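Local coordinates for ABC transporter ATP-binding protein (Sulfolobus tokodaii, PDB 2PJZ) that probably binds and hydrolyses ATP as the nucleotide-binding subunit of an ABC transporter, putatively one for cobalt, at residues 79-84 with 136-141; 106-111 with 142-147. All coordinates share one frame; numbering follows the deposited sequence.

Contact 1 (79-84 with 136-141)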
loop_
_atom_site.group_PDB
_atom_site.type_symbol
_atom_site.label_atom_id
_atom_site.label_comp_id
_atom_site.label_asym_id
_atom_site.label_seq_id
_atom_site.Cartn_x
_atom_site.Cartn_y
_atom_site.Cartn_z
ATOM N N ASN A 79 -3.630 -1.007 8.070
ATOM C CA ASN A 79 -5.055 -0.624 7.995
ATOM C C ASN A 79 -5.908 -1.703 7.373
ATOM O O ASN A 79 -7.092 -1.471 7.124
ATOM C CB ASN A 79 -5.207 0.669 7.188
ATOM C CG ASN A 79 -4.941 0.473 5.689
ATOM O OD1 ASN A 79 -4.440 -0.568 5.254
ATOM N ND2 ASN A 79 -5.322 1.476 4.892
ATOM N N LEU A 80 -5.332 -2.896 7.138
ATOM C CA LEU A 80 -6.104 -3.973 6.470
ATOM C C LEU A 80 -7.335 -4.351 7.301
ATOM O O LEU A 80 -7.253 -4.448 8.538
ATOM C CB LEU A 80 -5.262 -5.235 6.229
ATOM C CG LEU A 80 -4.269 -5.170 5.065
ATOM C CD1 LEU A 80 -3.229 -6.306 5.288
ATOM C CD2 LEU A 80 -4.940 -5.304 3.691
ATOM N N PRO A 81 -8.470 -4.578 6.625
ATOM C CA PRO A 81 -9.712 -4.829 7.374
ATOM C C PRO A 81 -9.593 -6.046 8.302
ATOM O O PRO A 81 -10.193 -6.054 9.368
ATOM C CB PRO A 81 -10.758 -5.082 6.277
ATOM C CG PRO A 81 -10.220 -4.491 5.063
ATOM C CD PRO A 81 -8.681 -4.583 5.170
ATOM N N GLU A 82 -8.792 -7.036 7.907
ATOM C CA GLU A 82 -8.561 -8.263 8.702
ATOM C C GLU A 82 -8.003 -7.974 10.116
ATOM O O GLU A 82 -8.172 -8.781 11.047
ATOM C CB GLU A 82 -7.592 -9.202 7.967
ATOM C CG GLU A 82 -8.129 -9.882 6.702
ATOM C CD GLU A 82 -7.951 -9.078 5.415
ATOM O OE1 GLU A 82 -7.715 -7.836 5.426
ATOM O OE2 GLU A 82 -8.086 -9.711 4.353
ATOM N N ALA A 83 -7.343 -6.829 10.278
ATOM C CA ALA A 83 -6.776 -6.435 11.593
ATOM C C ALA A 83 -7.823 -5.874 12.572
ATOM O O ALA A 83 -7.519 -5.639 13.747
ATOM C CB ALA A 83 -5.601 -5.424 11.403
ATOM N N TYR A 84 -9.048 -5.641 12.091
ATOM C CA TYR A 84 -10.067 -4.944 12.875
ATOM C C TYR A 84 -11.374 -5.705 12.861
ATOM O O TYR A 84 -11.704 -6.371 11.885
ATOM C CB TYR A 84 -10.263 -3.521 12.361
ATOM C CG TYR A 84 -8.949 -2.781 12.307
ATOM C CD1 TYR A 84 -8.391 -2.234 13.468
ATOM C CD2 TYR A 84 -8.229 -2.686 11.114
ATOM C CE1 TYR A 84 -7.171 -1.575 13.434
ATOM C CE2 TYR A 84 -6.989 -2.019 11.069
ATOM C CZ TYR A 84 -6.479 -1.463 12.240
ATOM O OH TYR A 84 -5.271 -0.811 12.236
ATOM N N LEU A 136 -10.857 5.330 6.207
ATOM C CA LEU A 136 -10.315 6.454 6.972
ATOM C C LEU A 136 -10.123 6.083 8.410
ATOM O O LEU A 136 -9.066 6.393 8.993
ATOM C CB LEU A 136 -11.198 7.713 6.860
ATOM C CG LEU A 136 -11.106 8.386 5.482
ATOM C CD1 LEU A 136 -12.225 9.449 5.334
ATOM C CD2 LEU A 136 -9.733 8.987 5.232
ATOM N N VAL A 137 -11.117 5.412 8.992
ATOM C CA VAL A 137 -11.007 4.964 10.400
ATOM C C VAL A 137 -9.844 3.955 10.566
ATOM O O VAL A 137 -9.008 4.086 11.492
ATOM C CB VAL A 137 -12.355 4.407 10.923
ATOM C CG1 VAL A 137 -12.199 3.632 12.255
ATOM C CG2 VAL A 137 -13.370 5.560 11.078
ATOM N N ARG A 138 -9.762 2.984 9.648
ATOM C CA ARG A 138 -8.706 1.962 9.730
ATOM C C ARG A 138 -7.290 2.539 9.535
ATOM O O ARG A 138 -6.331 2.156 10.240
ATOM C CB ARG A 138 -8.997 0.823 8.725
ATOM C CG ARG A 138 -10.120 -0.121 9.215
ATOM C CD ARG A 138 -10.381 -1.277 8.210
ATOM N NE ARG A 138 -11.144 -0.843 7.029
ATOM C CZ ARG A 138 -10.640 -0.692 5.805
ATOM N NH1 ARG A 138 -9.357 -0.953 5.534
ATOM N NH2 ARG A 138 -11.442 -0.295 4.821
ATOM N N THR A 139 -7.147 3.466 8.598
ATOM C CA THR A 139 -5.859 4.155 8.426
ATOM C C THR A 139 -5.509 4.982 9.683
ATOM O O THR A 139 -4.365 4.971 10.163
ATOM C CB THR A 139 -5.834 5.006 7.134
ATOM O OG1 THR A 139 -6.006 4.150 5.996
ATOM C CG2 THR A 139 -4.486 5.730 6.982
ATOM N N SER A 140 -6.505 5.659 10.241
ATOM C CA SER A 140 -6.306 6.446 11.447
ATOM C C SER A 140 -5.906 5.543 12.625
ATOM O O SER A 140 -4.976 5.863 13.367
ATOM C CB SER A 140 -7.575 7.268 11.760
ATOM O OG SER A 140 -7.795 8.222 10.747
ATOM N N LEU A 141 -6.580 4.413 12.791
ATOM C CA LEU A 141 -6.163 3.427 13.814
ATOM C C LEU A 141 -4.694 2.959 13.626
ATOM O O LEU A 141 -3.923 2.862 14.600
ATOM C CB LEU A 141 -7.091 2.211 13.785
ATOM C CG LEU A 141 -8.522 2.423 14.314
ATOM C CD1 LEU A 141 -9.406 1.302 13.807
ATOM C CD2 LEU A 141 -8.571 2.490 15.858
#

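Contact 2 (106-111 with 142-147)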
loop_
_atom_site.group_PDB
_atom_site.type_symbol
_atom_site.label_atom_id
_atom_site.label_comp_id
_atom_site.label_asym_id
_atom_site.label_seq_id
_atom_site.Cartn_x
_atom_site.Cartn_y
_atom_site.Cartn_z
ATOM N N ASP A 106 -5.951 10.242 22.116
ATOM C CA ASP A 106 -6.056 11.671 21.800
ATOM C C ASP A 106 -5.657 11.936 20.347
ATOM O O ASP A 106 -6.311 12.710 19.644
ATOM C CB ASP A 106 -5.177 12.513 22.742
ATOM C CG ASP A 106 -5.860 12.828 24.096
ATOM O OD1 ASP A 106 -6.981 12.363 24.367
ATOM O OD2 ASP A 106 -5.246 13.559 24.899
ATOM N N LEU A 107 -4.565 11.304 19.903
ATOM C CA LEU A 107 -4.095 11.458 18.519
ATOM C C LEU A 107 -5.141 10.892 17.571
ATOM O O LEU A 107 -5.447 11.521 16.565
ATOM C CB LEU A 107 -2.741 10.758 18.273
ATOM C CG LEU A 107 -2.158 10.781 16.850
ATOM C CD1 LEU A 107 -2.105 12.205 16.308
ATOM C CD2 LEU A 107 -0.757 10.133 16.771
ATOM N N PHE A 108 -5.674 9.717 17.885
ATOM C CA PHE A 108 -6.768 9.156 17.069
ATOM C C PHE A 108 -7.973 10.122 16.935
ATOM O O PHE A 108 -8.541 10.291 15.850
ATOM C CB PHE A 108 -7.231 7.812 17.624
ATOM C CG PHE A 108 -8.376 7.199 16.859
ATOM C CD1 PHE A 108 -8.161 6.582 15.617
ATOM C CD2 PHE A 108 -9.671 7.241 17.382
ATOM C CE1 PHE A 108 -9.220 6.042 14.901
ATOM C CE2 PHE A 108 -10.740 6.690 16.681
ATOM C CZ PHE A 108 -10.520 6.089 15.436
ATOM N N LEU A 109 -8.377 10.708 18.058
ATOM C CA LEU A 109 -9.499 11.655 18.062
ATOM C C LEU A 109 -9.177 12.902 17.275
ATOM O O LEU A 109 -10.047 13.453 16.583
ATOM C CB LEU A 109 -9.922 11.984 19.502
ATOM C CG LEU A 109 -10.519 10.838 20.332
ATOM C CD1 LEU A 109 -10.941 11.290 21.746
ATOM C CD2 LEU A 109 -11.695 10.158 19.624
ATOM N N GLU A 110 -7.926 13.347 17.362
ATOM C CA GLU A 110 -7.433 14.481 16.574
ATOM C C GLU A 110 -7.553 14.227 15.057
ATOM O O GLU A 110 -8.001 15.099 14.305
ATOM C CB GLU A 110 -5.995 14.812 16.998
ATOM C CG GLU A 110 -5.217 15.704 16.053
ATOM C CD GLU A 110 -3.730 15.796 16.393
ATOM O OE1 GLU A 110 -3.385 15.705 17.593
ATOM O OE2 GLU A 110 -2.908 15.939 15.450
ATOM N N MET A 111 -7.165 13.027 14.613
ATOM C CA MET A 111 -7.336 12.614 13.220
ATOM C C MET A 111 -8.809 12.574 12.810
ATOM O O MET A 111 -9.174 13.081 11.758
ATOM C CB MET A 111 -6.696 11.215 13.006
ATOM C CG MET A 111 -5.179 11.158 13.246
ATOM S SD MET A 111 -4.522 9.434 13.126
ATOM C CE MET A 111 -2.756 9.845 13.213
ATOM N N ALA A 142 -4.336 2.648 12.385
ATOM C CA ALA A 142 -2.959 2.220 12.089
ATOM C C ALA A 142 -1.943 3.313 12.503
ATOM O O ALA A 142 -0.912 3.014 13.109
ATOM C CB ALA A 142 -2.811 1.873 10.625
ATOM N N LEU A 143 -2.244 4.570 12.174
ATOM C CA LEU A 143 -1.283 5.659 12.379
ATOM C C LEU A 143 -1.238 6.199 13.789
ATOM O O LEU A 143 -0.206 6.763 14.204
ATOM C CB LEU A 143 -1.529 6.814 11.400
ATOM C CG LEU A 143 -1.441 6.467 9.903
ATOM C CD1 LEU A 143 -1.844 7.666 9.116
ATOM C CD2 LEU A 143 -0.050 5.998 9.463
ATOM N N ALA A 144 -2.340 6.064 14.524
ATOM C CA ALA A 144 -2.412 6.698 15.849
ATOM C C ALA A 144 -1.579 5.973 16.902
ATOM O O ALA A 144 -1.359 6.490 17.989
ATOM C CB ALA A 144 -3.848 6.854 16.299
ATOM N N SER A 145 -1.085 4.780 16.577
ATOM C CA SER A 145 -0.068 4.153 17.406
ATOM C C SER A 145 1.375 4.596 17.123
ATOM O O SER A 145 2.325 4.038 17.709
ATOM C CB SER A 145 -0.174 2.623 17.337
ATOM O OG SER A 145 0.043 2.181 16.017
ATOM N N GLN A 146 1.548 5.559 16.219
ATOM C CA GLN A 146 2.871 6.020 15.838
ATOM C C GLN A 146 3.805 4.824 15.491
ATOM O O GLN A 146 4.902 4.669 16.064
ATOM C CB GLN A 146 3.472 6.896 16.945
ATOM C CG GLN A 146 2.658 8.168 17.130
ATOM C CD GLN A 146 3.432 9.296 17.784
ATOM O OE1 GLN A 146 3.190 9.615 18.949
ATOM N NE2 GLN A 146 4.347 9.911 17.045
ATOM N N PRO A 147 3.379 3.996 14.521
ATOM C CA PRO A 147 4.161 2.825 14.141
ATOM C C PRO A 147 5.485 3.249 13.555
ATOM O O PRO A 147 5.588 4.316 12.893
ATOM C CB PRO A 147 3.310 2.181 13.015
ATOM C CG PRO A 147 2.510 3.335 12.432
ATOM C CD PRO A 147 2.196 4.190 13.651
#

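Contact 1 (79-84 with 136-141)
Two torsions prepare the polar meeting of R138 and T139 with N79: the arginine chain bends at chi3 (-76°), which turns NE aside from the line of CB, CG and CD on the way to N79 O, while chi1 of N79 (71°) sets CG between its backbone N and carbonyl carbon, with the amide turned toward T139 OG1. R138 NH1 donates to N79 O over 2.8 Å with an N-H...O angle of 155°, the oxygen lying close to the guanidinium plane. The side chain of N79 makes the second bond: ND2 donates nearly straight to T139 OG1 at 3.0 Å, with that oxygen near the amide plane. T139 OG1 is also bonded to V135 O, and N79 OD1 to D153 N. P81 CG covers one face of the guanidinium, 3.7 Å from R138 NH1 and offset toward the rim. Y84 packs its CD2 against R138 CG (3.7 Å) and its CE1 against L141 CD1 (3.7 Å), while its OH bonds to T78 O. An alanine in place of R138 would probably leave N79 O without its NH1 donor and open a gap beside P81 CG and Y84 CD2. The loop after strand 76-78 probably corresponds in position to the Q-loop of ABC ATPases, and D153 fits the Walker B aspartate by sequence; the paired bonds around N79 therefore imply a polar link between that loop, helix 131-144 and the probable nucleotide site.

Contact 2 (106-111 with 142-147)
Within the alpha-helical part of the ABC ATPase fold, helix 105-114 packs on the C-terminal end of helix 131-144, where A144 meets L107, F108 and M111. The backbones come close, with A144 CA and F108 CA 5.1 Å apart, an approach that the small alanine side chain permits. A144 CB lies 3.7 Å from F108 N and 3.8 Å from F108 CB, near the plane of the F108 ring at its edge. One helical turn further on, M111 SD stands 4.1 Å from the same A144 CB. The M111 chain is extended beyond CG, and its terminal CE reaches L143 CB at 3.7 Å; the two side chains cross at about a right angle. In L107, chi1 (177°) puts CG anti to the backbone N and carries it toward A144, where it lies 4.3 Å from A144 CB. The CD2 branch of L107 touches A144 O at 3.9 Å and the aliphatic CG of Q146 at 4.0 Å. Q146, with positive phi, is the first residue to leave the helical conformation. The interface is thus essentially apolar in its side chains, made of methyl and methylene groups and a thioether, with backbone atoms F108 N and A144 O in contact as well. Helix 161-173 borders it through Y170, which touches both M111 and L143, and helix 90-100 meets F108 through V90 and V94.

How the contacts relate
From the N terminus, strand 76-78 leads into loop 79-84, the chain then builds helices 90-100 and 105-114, and helix 131-144 follows. Contact 1 closes a span of 51 residues that contains helix but no strand; contact 2 closes one of 30. Their segments alternate along the sequence, so the two closures cross instead of nesting. Both use helix 131-144, contact 1 through 136-141 and contact 2 through its last residues and the turn that follows, and their centres lie about 11 Å apart. They also touch directly: L141 CG packs 3.7 Å from F108 CE1. Helix 131-144 thereby joins the loop at the edge of the mixed sheet to the alpha-helical part containing helix 105-114.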